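Local coordinates for glutamate receptor 1 (Adineta vaga, PDB 4IO2), which binds glutamate in the ligand-binding domain studied here and probably works as a glutamate-gated ion channel of the ionotropic receptor family, at residues A[19-24]-A[58-63]; A[41-46]-A[235-240]; A[121-126]-A[174-179]; A[144-149]-A[154-159]. One frame throughout, in Å; residues are numbered along the deposited sequence. Where two conformers were deposited one is given.

Interaction 1 of 4, residues A[19-24]-A[58-63]; sequences PFTIVA and VQLAPP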
# COMPACT_ATOMS: atom_id res chain seq x y z
N PRO A 19 11.54 16.33 -1.86
CA PRO A 19 12.89 15.83 -2.18
C PRO A 19 12.86 14.52 -3.00
O PRO A 19 13.84 13.77 -2.99
CB PRO A 19 13.47 15.61 -0.80
CG PRO A 19 12.27 14.95 -0.08
CD PRO A 19 11.05 15.68 -0.62
N PHE A 20 11.74 14.25 -3.69
CA PHE A 20 11.66 13.13 -4.63
C PHE A 20 12.53 13.38 -5.84
O PHE A 20 13.40 12.54 -6.17
CB PHE A 20 10.21 12.89 -5.04
CG PHE A 20 9.39 12.09 -4.03
CD1 PHE A 20 9.70 10.76 -3.80
CD2 PHE A 20 8.39 12.67 -3.29
CE1 PHE A 20 8.95 10.01 -2.89
CE2 PHE A 20 7.63 11.95 -2.37
CZ PHE A 20 7.93 10.61 -2.17
N THR A 21 12.30 14.51 -6.52
CA THR A 21 13.02 14.90 -7.70
C THR A 21 13.33 16.37 -7.56
O THR A 21 12.46 17.23 -7.62
CB THR A 21 12.22 14.60 -9.02
OG1 THR A 21 12.09 13.18 -9.12
CG2 THR A 21 12.93 15.14 -10.24
N ILE A 22 14.62 16.63 -7.34
CA ILE A 22 15.12 17.96 -7.04
C ILE A 22 15.89 18.46 -8.25
O ILE A 22 16.80 17.79 -8.71
CB ILE A 22 16.09 17.91 -5.86
CG1 ILE A 22 15.40 17.29 -4.63
CG2 ILE A 22 16.61 19.32 -5.55
CD1 ILE A 22 16.40 16.83 -3.53
N VAL A 23 15.49 19.61 -8.78
CA VAL A 23 16.03 20.15 -10.03
C VAL A 23 16.94 21.33 -9.68
O VAL A 23 16.50 22.29 -9.04
CB VAL A 23 14.87 20.59 -10.95
CG1 VAL A 23 15.39 21.23 -12.26
CG2 VAL A 23 13.95 19.40 -11.23
N ALA A 24 18.19 21.26 -10.12
CA ALA A 24 19.13 22.37 -9.98
C ALA A 24 19.67 22.83 -11.33
O ALA A 24 19.98 22.01 -12.19
CB ALA A 24 20.31 21.93 -9.10
N VAL A 58 16.56 9.22 -18.43
CA VAL A 58 15.73 9.95 -17.47
C VAL A 58 15.36 11.30 -18.09
O VAL A 58 16.22 12.05 -18.52
CB VAL A 58 16.46 10.15 -16.15
CG1 VAL A 58 15.62 11.02 -15.22
CG2 VAL A 58 16.80 8.83 -15.51
N GLN A 59 14.06 11.58 -18.16
CA GLN A 59 13.53 12.76 -18.81
C GLN A 59 12.64 13.53 -17.84
O GLN A 59 11.60 13.04 -17.42
CB GLN A 59 12.75 12.37 -20.05
CG GLN A 59 13.58 11.72 -21.14
CD GLN A 59 14.45 12.72 -21.88
OE1 GLN A 59 14.09 13.87 -22.03
NE2 GLN A 59 15.60 12.26 -22.35
N LEU A 60 13.06 14.74 -17.49
CA LEU A 60 12.25 15.62 -16.64
C LEU A 60 11.08 16.19 -17.43
O LEU A 60 11.25 16.76 -18.53
CB LEU A 60 13.13 16.74 -16.12
CG LEU A 60 12.49 17.83 -15.23
CD1 LEU A 60 12.01 17.21 -13.93
CD2 LEU A 60 13.50 18.96 -15.00
N ALA A 61 9.88 16.04 -16.86
CA ALA A 61 8.69 16.61 -17.49
C ALA A 61 8.85 18.13 -17.53
O ALA A 61 9.43 18.74 -16.62
CB ALA A 61 7.45 16.23 -16.75
N PRO A 62 8.33 18.75 -18.58
CA PRO A 62 8.34 20.21 -18.68
C PRO A 62 7.74 20.87 -17.44
O PRO A 62 6.83 20.33 -16.84
CB PRO A 62 7.46 20.48 -19.90
CG PRO A 62 7.58 19.28 -20.72
CD PRO A 62 7.72 18.12 -19.77
N PRO A 63 8.20 22.08 -17.11
CA PRO A 63 7.89 22.75 -15.84
C PRO A 63 6.40 22.77 -15.47
O PRO A 63 6.01 22.55 -14.32
CB PRO A 63 8.38 24.19 -16.06
CG PRO A 63 9.23 24.16 -17.27
CD PRO A 63 8.90 22.95 -18.07
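In the first lobe of the two-lobed ligand-binding domain, the two-stranded hairpin of strands 22-25 and 35-38 lies beside the parallel sheet that strand 55-60 borders, and Val23 meets Leu60 between them. The contact is small and wholly apolar, burying 104 Å² over both sides. The two side chains reach toward each other tip to tip. The closest pair is CG2 of Val23 and CD2 of Leu60, 3.8 Å apart. The other branches join in: Val23 CG1 is 4.0 Å from Leu60 CD2, and Val23 CG2 is 4.0 Å from Leu60 CD1. The fork of the valine is therefore set against the fork of the leucine. Leu60 reaches across because its CG stands opposite the backbone N (chi1 178°), which extends the side chain from the strand. Thr21 adds a looser touch, its CG2 lying 4.3 Å from Leu60 CD1.

No hydrogen bond joins the two segments. The nearest CA atoms, those of Val23 and Leu60, are 8.9 Å apart, so the side chains alone bridge the backbones. Each backbone is paired with other strands: backbone hydrogen bonds join Ile22 to Thr38, Ala24 to Lys36 and Gln59 to Ile12. Val23 also packs on Thr35 and Leu37. Just before the hairpin strand, Phe20 and Thr21 form a classic beta bulge. Thr21 then rests on Val41 and Leu42 of helix 40-52. Side-chain packing of a hairpin against the border of a parallel sheet is seen here in the first lobe of a periplasmic-binding-protein-like fold.

Interaction 2 of 4, residues A[41-46]-A[235-240]; sequences VLDLIE and DNLKKK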
# COMPACT_ATOMS: atom_id res chain seq x y z
N VAL A 41 13.86 9.75 -6.03
CA VAL A 41 13.54 9.10 -7.30
C VAL A 41 14.79 8.72 -8.05
O VAL A 41 14.87 7.64 -8.65
CB VAL A 41 12.63 10.02 -8.16
CG1 VAL A 41 12.55 9.61 -9.61
CG2 VAL A 41 11.26 10.10 -7.49
N LEU A 42 15.75 9.62 -8.11
CA LEU A 42 16.99 9.36 -8.86
C LEU A 42 17.76 8.21 -8.21
O LEU A 42 18.30 7.34 -8.89
CB LEU A 42 17.84 10.62 -8.93
CG LEU A 42 17.37 11.71 -9.91
CD1 LEU A 42 17.39 11.24 -11.38
CD2 LEU A 42 15.97 12.28 -9.59
N ASP A 43 17.76 8.17 -6.87
CA ASP A 43 18.43 7.06 -6.20
C ASP A 43 17.68 5.74 -6.45
O ASP A 43 18.29 4.66 -6.63
CB ASP A 43 18.54 7.29 -4.67
CG ASP A 43 19.51 8.36 -4.29
OD1 ASP A 43 20.24 8.92 -5.14
OD2 ASP A 43 19.60 8.59 -3.04
N LEU A 44 16.36 5.79 -6.43
CA LEU A 44 15.55 4.60 -6.70
C LEU A 44 15.84 4.06 -8.13
O LEU A 44 15.99 2.85 -8.32
CB LEU A 44 14.06 4.92 -6.52
CG LEU A 44 13.11 3.79 -6.89
CD1 LEU A 44 13.39 2.50 -6.09
CD2 LEU A 44 11.69 4.24 -6.74
N ILE A 45 15.91 4.95 -9.13
CA ILE A 45 16.22 4.52 -10.48
C ILE A 45 17.57 3.79 -10.50
O ILE A 45 17.71 2.78 -11.16
CB ILE A 45 16.25 5.74 -11.43
CG1 ILE A 45 14.82 6.24 -11.66
CG2 ILE A 45 16.91 5.42 -12.76
CD1 ILE A 45 14.73 7.68 -12.24
N GLU A 46 18.57 4.31 -9.81
CA GLU A 46 19.86 3.64 -9.75
C GLU A 46 19.80 2.26 -9.09
O GLU A 46 20.42 1.31 -9.57
CB GLU A 46 20.88 4.53 -9.05
CG GLU A 46 22.28 3.94 -8.93
CD GLU A 46 22.87 3.52 -10.27
OE1 GLU A 46 22.45 4.05 -11.33
OE2 GLU A 46 23.77 2.66 -10.26
N ASP A 235 12.84 1.78 2.68
CA ASP A 235 12.84 2.45 3.97
C ASP A 235 14.10 3.29 4.13
O ASP A 235 14.03 4.42 4.64
CB ASP A 235 12.76 1.46 5.12
CG ASP A 235 11.36 0.90 5.32
OD1 ASP A 235 10.41 1.38 4.68
OD2 ASP A 235 11.24 -0.05 6.12
N ASN A 236 15.25 2.77 3.71
CA ASN A 236 16.49 3.54 3.81
C ASN A 236 16.46 4.80 2.98
O ASN A 236 16.92 5.86 3.41
CB ASN A 236 17.69 2.70 3.32
CG ASN A 236 17.96 1.49 4.14
OD1 ASN A 236 17.54 1.37 5.31
ND2 ASN A 236 18.73 0.56 3.55
N LEU A 237 15.88 4.70 1.80
CA LEU A 237 15.79 5.85 0.91
C LEU A 237 14.86 6.90 1.48
O LEU A 237 15.15 8.10 1.40
CB LEU A 237 15.26 5.44 -0.46
CG LEU A 237 16.27 4.83 -1.40
CD1 LEU A 237 15.57 4.43 -2.69
CD2 LEU A 237 17.34 5.89 -1.67
N LYS A 238 13.74 6.46 2.05
CA LYS A 238 12.82 7.41 2.65
C LYS A 238 13.52 8.17 3.79
O LYS A 238 13.41 9.41 3.90
CB LYS A 238 11.53 6.72 3.10
CG LYS A 238 10.46 7.71 3.56
CD LYS A 238 9.17 7.00 3.94
CE LYS A 238 8.43 6.54 2.69
NZ LYS A 238 7.13 5.85 3.01
N LYS A 239 14.22 7.44 4.66
CA LYS A 239 14.92 8.06 5.77
C LYS A 239 15.97 9.05 5.27
O LYS A 239 16.05 10.20 5.75
CB LYS A 239 15.56 7.01 6.69
CG LYS A 239 16.44 7.57 7.81
CD LYS A 239 17.03 6.47 8.68
CE LYS A 239 17.96 7.01 9.78
NZ LYS A 239 18.39 5.98 10.77
N LYS A 240 16.72 8.66 4.25
CA LYS A 240 17.79 9.52 3.71
C LYS A 240 17.27 10.88 3.25
O LYS A 240 17.85 11.91 3.53
CB LYS A 240 18.50 8.82 2.54
CG LYS A 240 19.51 9.68 1.80
CD LYS A 240 20.19 8.94 0.65
CE LYS A 240 21.11 9.90 -0.11
NZ LYS A 240 21.74 9.24 -1.29
O HOH W 1 22.73 9.42 -3.98
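OD2 of Asp43 is gripped by two donors, NZ of Lys240 and NE1 of Trp241. The Lys240 NZ to Asp43 OD2 bond is 2.8 Å long and forms a salt bridge. It joins helix 40-52 to the C-terminal helix 233-242 in the periplasmic-binding-protein-like fold of this domain. The short segments run nearly antiparallel, at 154°, with their axes 10.5 Å apart at closest approach.

Lys240 arrives with its chain fully extended, CG opposite the backbone N (chi1 173°), which carries the ammonium across to the aspartate. The ammonium meets OD2 on the syn side, 23° out of the carboxylate plane. The aspartate and lysine side chains come from opposite directions.

Below the charges lies an apolar layer. Leu237 points at the other helix and spreads its two methyls over Asp43 and Leu44. Its CD2 packs on CB of Asp43 at 3.5 Å, and its CD1 is 4.1 Å from CB of Leu44. Tyr40 and Tyr47 also touch Leu237.

With Asp43 replaced by an alanine, the CB contact with Leu237 could remain, but the Lys240 ammonium and the Trp241 indole N-H would probably lose their shared acceptor.

One water adds a second link between the charged groups. It donates to OD1 of Asp43 at 2.8 Å and accepts a weak bond from Lys240 NZ at 2.9 Å.

Interaction 3 of 4, residues A[121-126]-A[174-179]; sequences DDLKNG and IDVSFM. With GLU (glutamic acid), chain E.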
# COMPACT_ATOMS: atom_id res chain seq x y z
N ASP A 121 -13.68 18.79 8.97
CA ASP A 121 -15.07 19.22 9.22
C ASP A 121 -15.26 20.70 8.90
O ASP A 121 -16.30 21.10 8.40
CB ASP A 121 -15.47 18.98 10.67
CG ASP A 121 -15.72 17.52 10.96
OD1 ASP A 121 -15.92 16.76 9.99
OD2 ASP A 121 -15.73 17.15 12.16
N ASP A 122 -14.25 21.51 9.16
CA ASP A 122 -14.37 22.93 8.91
C ASP A 122 -14.50 23.24 7.42
O ASP A 122 -15.12 24.23 7.04
CB ASP A 122 -13.20 23.70 9.56
CG ASP A 122 -13.34 23.79 11.08
OD1 ASP A 122 -14.47 23.70 11.59
OD2 ASP A 122 -12.30 23.95 11.77
N LEU A 123 -13.98 22.38 6.55
CA LEU A 123 -14.14 22.58 5.11
C LEU A 123 -15.49 22.05 4.64
O LEU A 123 -16.04 22.55 3.66
CB LEU A 123 -13.04 21.84 4.30
CG LEU A 123 -11.65 22.46 4.23
CD1 LEU A 123 -11.13 22.54 5.62
CD2 LEU A 123 -10.73 21.62 3.35
N LYS A 124 -16.01 21.04 5.33
CA LYS A 124 -17.27 20.40 4.93
C LYS A 124 -18.48 21.04 5.62
O LYS A 124 -19.61 20.77 5.23
CB LYS A 124 -17.21 18.89 5.21
CG LYS A 124 -16.34 18.09 4.22
CD LYS A 124 -16.11 16.63 4.64
CE LYS A 124 -15.33 15.87 3.57
NZ LYS A 124 -14.84 14.50 3.97
N ASN A 125 -18.25 21.88 6.62
CA ASN A 125 -19.34 22.59 7.29
C ASN A 125 -19.63 23.91 6.63
O ASN A 125 -20.71 24.46 6.75
CB ASN A 125 -19.02 22.87 8.76
CG ASN A 125 -19.03 21.62 9.60
OD1 ASN A 125 -19.41 20.54 9.13
ND2 ASN A 125 -18.62 21.76 10.86
N GLY A 126 -18.63 24.44 5.93
CA GLY A 126 -18.75 25.76 5.37
C GLY A 126 -18.17 26.86 6.24
O GLY A 126 -18.57 28.01 6.08
N ILE A 174 -6.06 32.20 -0.03
CA ILE A 174 -6.77 31.01 0.42
C ILE A 174 -6.44 30.72 1.87
O ILE A 174 -5.42 31.22 2.41
CB ILE A 174 -6.42 29.78 -0.48
CG1 ILE A 174 -4.89 29.54 -0.50
CG2 ILE A 174 -6.97 30.01 -1.87
CD1 ILE A 174 -4.47 28.29 -1.36
N ASP A 175 -7.27 29.93 2.52
CA ASP A 175 -7.00 29.54 3.91
C ASP A 175 -6.42 28.15 4.03
O ASP A 175 -5.74 27.86 5.02
CB ASP A 175 -8.29 29.63 4.74
CG ASP A 175 -8.80 31.06 4.90
OD1 ASP A 175 -7.95 31.97 5.08
OD2 ASP A 175 -10.03 31.22 4.74
N VAL A 176 -6.71 27.25 3.07
CA VAL A 176 -6.22 25.88 3.14
C VAL A 176 -5.93 25.39 1.73
O VAL A 176 -6.48 25.87 0.74
CB VAL A 176 -7.23 24.92 3.80
CG1 VAL A 176 -7.49 25.27 5.25
CG2 VAL A 176 -8.55 24.90 3.01
N SER A 177 -5.06 24.38 1.65
CA SER A 177 -5.00 23.50 0.48
C SER A 177 -4.76 22.08 0.98
O SER A 177 -4.76 21.84 2.20
CB SER A 177 -3.90 23.95 -0.48
OG SER A 177 -3.99 23.24 -1.73
N PHE A 178 -4.63 21.12 0.04
CA PHE A 178 -4.34 19.72 0.37
C PHE A 178 -2.97 19.40 -0.21
O PHE A 178 -2.59 19.92 -1.27
CB PHE A 178 -5.32 18.77 -0.36
CG PHE A 178 -6.78 18.92 -0.00
CD1 PHE A 178 -7.18 19.56 1.15
CD2 PHE A 178 -7.75 18.39 -0.85
CE1 PHE A 178 -8.53 19.68 1.44
CE2 PHE A 178 -9.08 18.48 -0.54
CZ PHE A 178 -9.47 19.14 0.60
N MET A 179 -2.25 18.54 0.46
CA MET A 179 -0.91 18.13 0.02
C MET A 179 -0.58 16.76 0.56
O MET A 179 -0.95 16.41 1.67
CB MET A 179 0.11 19.16 0.46
CG MET A 179 1.47 18.93 -0.11
SD MET A 179 2.58 20.34 0.34
CE MET A 179 4.08 19.83 -0.55
N GLU E . 0.58 12.61 -5.62
CA GLU E . -0.29 13.62 -6.23
C GLU E . -0.87 13.10 -7.54
O GLU E . -0.37 12.07 -8.06
CB GLU E . 0.44 14.94 -6.49
CG GLU E . 1.09 15.61 -5.27
CD GLU E . 0.12 16.20 -4.24
OE1 GLU E . -1.08 16.22 -4.51
OE2 GLU E . 0.59 16.70 -3.19
OXT GLU E . -1.83 13.72 -8.05
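The second lobe of the glutamate-binding domain contains this buried contact, where Leu123 of helix 120-125 packs on Val176 and on Phe178 of strand 177-180, which leads into the ligand pocket. Strand 177-180 belongs to the antiparallel sheet of this lobe. The contact is apolar, with no hydrogen bond between the segments, and buries 118 Å² over both sides.

Leu123 reaches out from the helix with CG opposite its carbonyl carbon (chi1 -77°). Its CD2 touches two side chains: CG2 of Val176 at 4.0 Å, and the edge of the Phe178 ring, near the ring plane. The leucine and valine side chains slide past each other in opposite directions.

Phe178 links this packing to the binding site. Its backbone O accepts a hydrogen bond from NH2 of Arg136, a nitrogen that also bonds the glutamate. The next residue, Met179, lines the pocket. Its CA is 3.8 Å from OE2 of the bound glutamate and its CG is 3.9 Å from the same OE2.

The closest approach between the helix and the strand is that of Leu123 CD2 to CE1 of Phe178, at 3.5 Å.

Interaction 4 of 4, residues A[144-149]-A[154-159]; sequences YYLREI and RNFYPL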
# COMPACT_ATOMS: atom_id res chain seq x y z
N TYR A 144 -10.70 14.26 -4.89
CA TYR A 144 -11.20 14.19 -3.53
C TYR A 144 -12.13 15.37 -3.25
O TYR A 144 -13.22 15.20 -2.70
CB TYR A 144 -10.04 14.15 -2.50
CG TYR A 144 -10.53 14.06 -1.10
CD1 TYR A 144 -10.89 15.21 -0.40
CD2 TYR A 144 -10.66 12.83 -0.46
CE1 TYR A 144 -11.35 15.12 0.89
CE2 TYR A 144 -11.13 12.74 0.82
CZ TYR A 144 -11.47 13.89 1.49
OH TYR A 144 -11.96 13.80 2.78
N TYR A 145 -11.68 16.56 -3.59
CA TYR A 145 -12.47 17.76 -3.37
C TYR A 145 -13.83 17.62 -4.04
O TYR A 145 -14.88 17.92 -3.42
CB TYR A 145 -11.73 18.98 -3.91
CG TYR A 145 -12.50 20.26 -3.72
CD1 TYR A 145 -13.44 20.66 -4.64
CD2 TYR A 145 -12.28 21.08 -2.60
CE1 TYR A 145 -14.16 21.81 -4.49
CE2 TYR A 145 -13.01 22.23 -2.43
CZ TYR A 145 -13.94 22.60 -3.39
OH TYR A 145 -14.67 23.75 -3.26
N LEU A 146 -13.83 17.22 -5.31
CA LEU A 146 -15.06 17.19 -6.09
C LEU A 146 -16.05 16.15 -5.54
O LEU A 146 -17.27 16.38 -5.56
CB LEU A 146 -14.75 16.92 -7.56
CG LEU A 146 -14.03 18.06 -8.30
CD1 LEU A 146 -13.57 17.61 -9.68
CD2 LEU A 146 -14.88 19.32 -8.35
N ARG A 147 -15.55 15.04 -5.00
CA ARG A 147 -16.45 14.05 -4.41
C ARG A 147 -16.91 14.39 -2.99
O ARG A 147 -18.06 14.14 -2.64
CB ARG A 147 -15.81 12.67 -4.41
CG ARG A 147 -16.75 11.57 -3.86
CD ARG A 147 -16.07 10.19 -3.76
NE ARG A 147 -14.96 10.30 -2.82
CZ ARG A 147 -13.68 10.33 -3.16
NH1 ARG A 147 -13.29 10.15 -4.43
NH2 ARG A 147 -12.78 10.51 -2.20
N GLU A 148 -16.00 14.90 -2.16
CA GLU A 148 -16.24 15.01 -0.71
C GLU A 148 -16.66 16.37 -0.19
O GLU A 148 -17.28 16.46 0.87
CB GLU A 148 -14.98 14.65 0.05
CG GLU A 148 -14.44 13.30 -0.30
CD GLU A 148 -15.15 12.17 0.38
OE1 GLU A 148 -15.78 12.39 1.43
OE2 GLU A 148 -15.04 11.03 -0.13
N ILE A 149 -16.32 17.42 -0.92
CA ILE A 149 -16.59 18.77 -0.46
C ILE A 149 -17.68 19.44 -1.30
O ILE A 149 -18.65 19.98 -0.76
CB ILE A 149 -15.32 19.62 -0.45
CG1 ILE A 149 -14.37 19.08 0.63
CG2 ILE A 149 -15.65 21.07 -0.17
CD1 ILE A 149 -13.04 19.63 0.53
N ARG A 154 -17.02 22.51 -9.60
CA ARG A 154 -15.64 22.96 -9.73
C ARG A 154 -15.43 24.38 -9.20
O ARG A 154 -15.14 25.32 -9.96
CB ARG A 154 -15.21 22.82 -11.17
CG ARG A 154 -15.36 21.37 -11.69
CD ARG A 154 -14.98 21.24 -13.17
NE ARG A 154 -15.32 19.93 -13.70
CZ ARG A 154 -14.52 18.89 -13.60
NH1 ARG A 154 -13.33 19.03 -13.05
NH2 ARG A 154 -14.90 17.70 -14.09
N ASN A 155 -15.57 24.51 -7.88
CA ASN A 155 -15.70 25.80 -7.22
C ASN A 155 -14.62 26.03 -6.16
O ASN A 155 -14.71 26.93 -5.33
CB ASN A 155 -17.09 25.98 -6.62
CG ASN A 155 -17.41 24.94 -5.58
OD1 ASN A 155 -16.55 24.18 -5.14
ND2 ASN A 155 -18.67 24.87 -5.18
N PHE A 156 -13.57 25.21 -6.17
CA PHE A 156 -12.37 25.52 -5.39
C PHE A 156 -11.62 26.67 -6.05
O PHE A 156 -11.90 26.99 -7.16
CB PHE A 156 -11.46 24.31 -5.31
CG PHE A 156 -11.12 23.70 -6.64
CD1 PHE A 156 -10.05 24.17 -7.36
CD2 PHE A 156 -11.81 22.63 -7.11
CE1 PHE A 156 -9.67 23.54 -8.56
CE2 PHE A 156 -11.46 22.02 -8.31
CZ PHE A 156 -10.44 22.49 -9.05
N TYR A 157 -10.64 27.27 -5.35
CA TYR A 157 -9.68 28.22 -5.97
C TYR A 157 -8.60 27.43 -6.72
O TYR A 157 -7.89 26.64 -6.10
CB TYR A 157 -9.00 29.08 -4.87
CG TYR A 157 -8.14 30.18 -5.43
CD1 TYR A 157 -6.80 29.98 -5.67
CD2 TYR A 157 -8.65 31.45 -5.63
CE1 TYR A 157 -6.01 30.98 -6.18
CE2 TYR A 157 -7.86 32.47 -6.15
CZ TYR A 157 -6.54 32.23 -6.39
OH TYR A 157 -5.76 33.25 -6.87
N PRO A 158 -8.46 27.66 -8.04
CA PRO A 158 -7.56 26.77 -8.83
C PRO A 158 -6.08 27.16 -8.68
O PRO A 158 -5.75 28.34 -8.70
CB PRO A 158 -8.05 26.98 -10.26
CG PRO A 158 -8.60 28.47 -10.22
CD PRO A 158 -9.25 28.61 -8.87
N LEU A 159 -5.21 26.17 -8.53
CA LEU A 159 -3.76 26.42 -8.41
C LEU A 159 -3.01 25.64 -9.50
O LEU A 159 -3.33 24.48 -9.76
CB LEU A 159 -3.25 25.99 -7.05
CG LEU A 159 -3.95 26.65 -5.84
CD1 LEU A 159 -3.70 25.79 -4.56
CD2 LEU A 159 -3.52 28.10 -5.71
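An aromatic pair joins Tyr145, in the second half of helix 140-148, and Phe156, just before strand 157-159. The two rings form a T-shaped pair: the edge of Phe156 points at the face of Tyr145, with centroids 5.2 Å apart and planes at 82°. Phe156 CD2 is 3.6 Å from CD1 of Tyr145. A CH-pi contact covers the same tyrosine ring, since CB of Phe156 stands 3.8 Å from its centroid and only 20° off the ring normal. Phe156 can use both its CB and its ring because CG sits between the backbone N and the carbonyl carbon (chi1 53°), which puts CB over the tyrosine face and turns the ring edge toward it. CB of Ile149 lies over the opposite face, so the Tyr145 ring is sandwiched.

Apolar contacts are added by Leu146. Its CD2 reaches the edge of the Phe156 ring, 4.4 Å from CE2, and packs 3.9 Å from CG of Arg154.

The other branch of Leu146 meets a charged group. Its CD1 methyl lies against the guanidinium of Arg154, 3.7 Å from NH1.

If Tyr145 were cut back to an alanine, a gap would probably open between Ile149 and Phe156, and the phenylalanine edge would lose the ring face it packs on.

Ile135 touches both Tyr145 and Phe156 from strand 134-136, which pairs in parallel with strand 157-159. Packing of the helix on the chain that returns to the sheet is typical of a beta-alpha-beta crossover, here the one formed by strand 134-136, helix 140-148 and strand 157-159.

The contacts form two pairs on either side of the bound glutamate. Interactions 1 and 2 adjoin in one lobe, interaction 1 packing on the helix 40-52 that interaction 2 uses: Phe20 O probably bonds Val41 N, and Val58 packs on Ile45. Interactions 3 and 4 lie in the other lobe, their centres about 10 Å apart. There Phe178 packs on Ile149 and Tyr144, and Lys124 probably bonds the Tyr144 hydroxyl. Interaction 3 is fully buried and purely apolar. The other three are partly buried. Interaction 1 is also apolar, interaction 2 adds a salt bridge and a water beside it, and interaction 4 relies on aromatic rings. Interaction 3 alone includes a pocket residue.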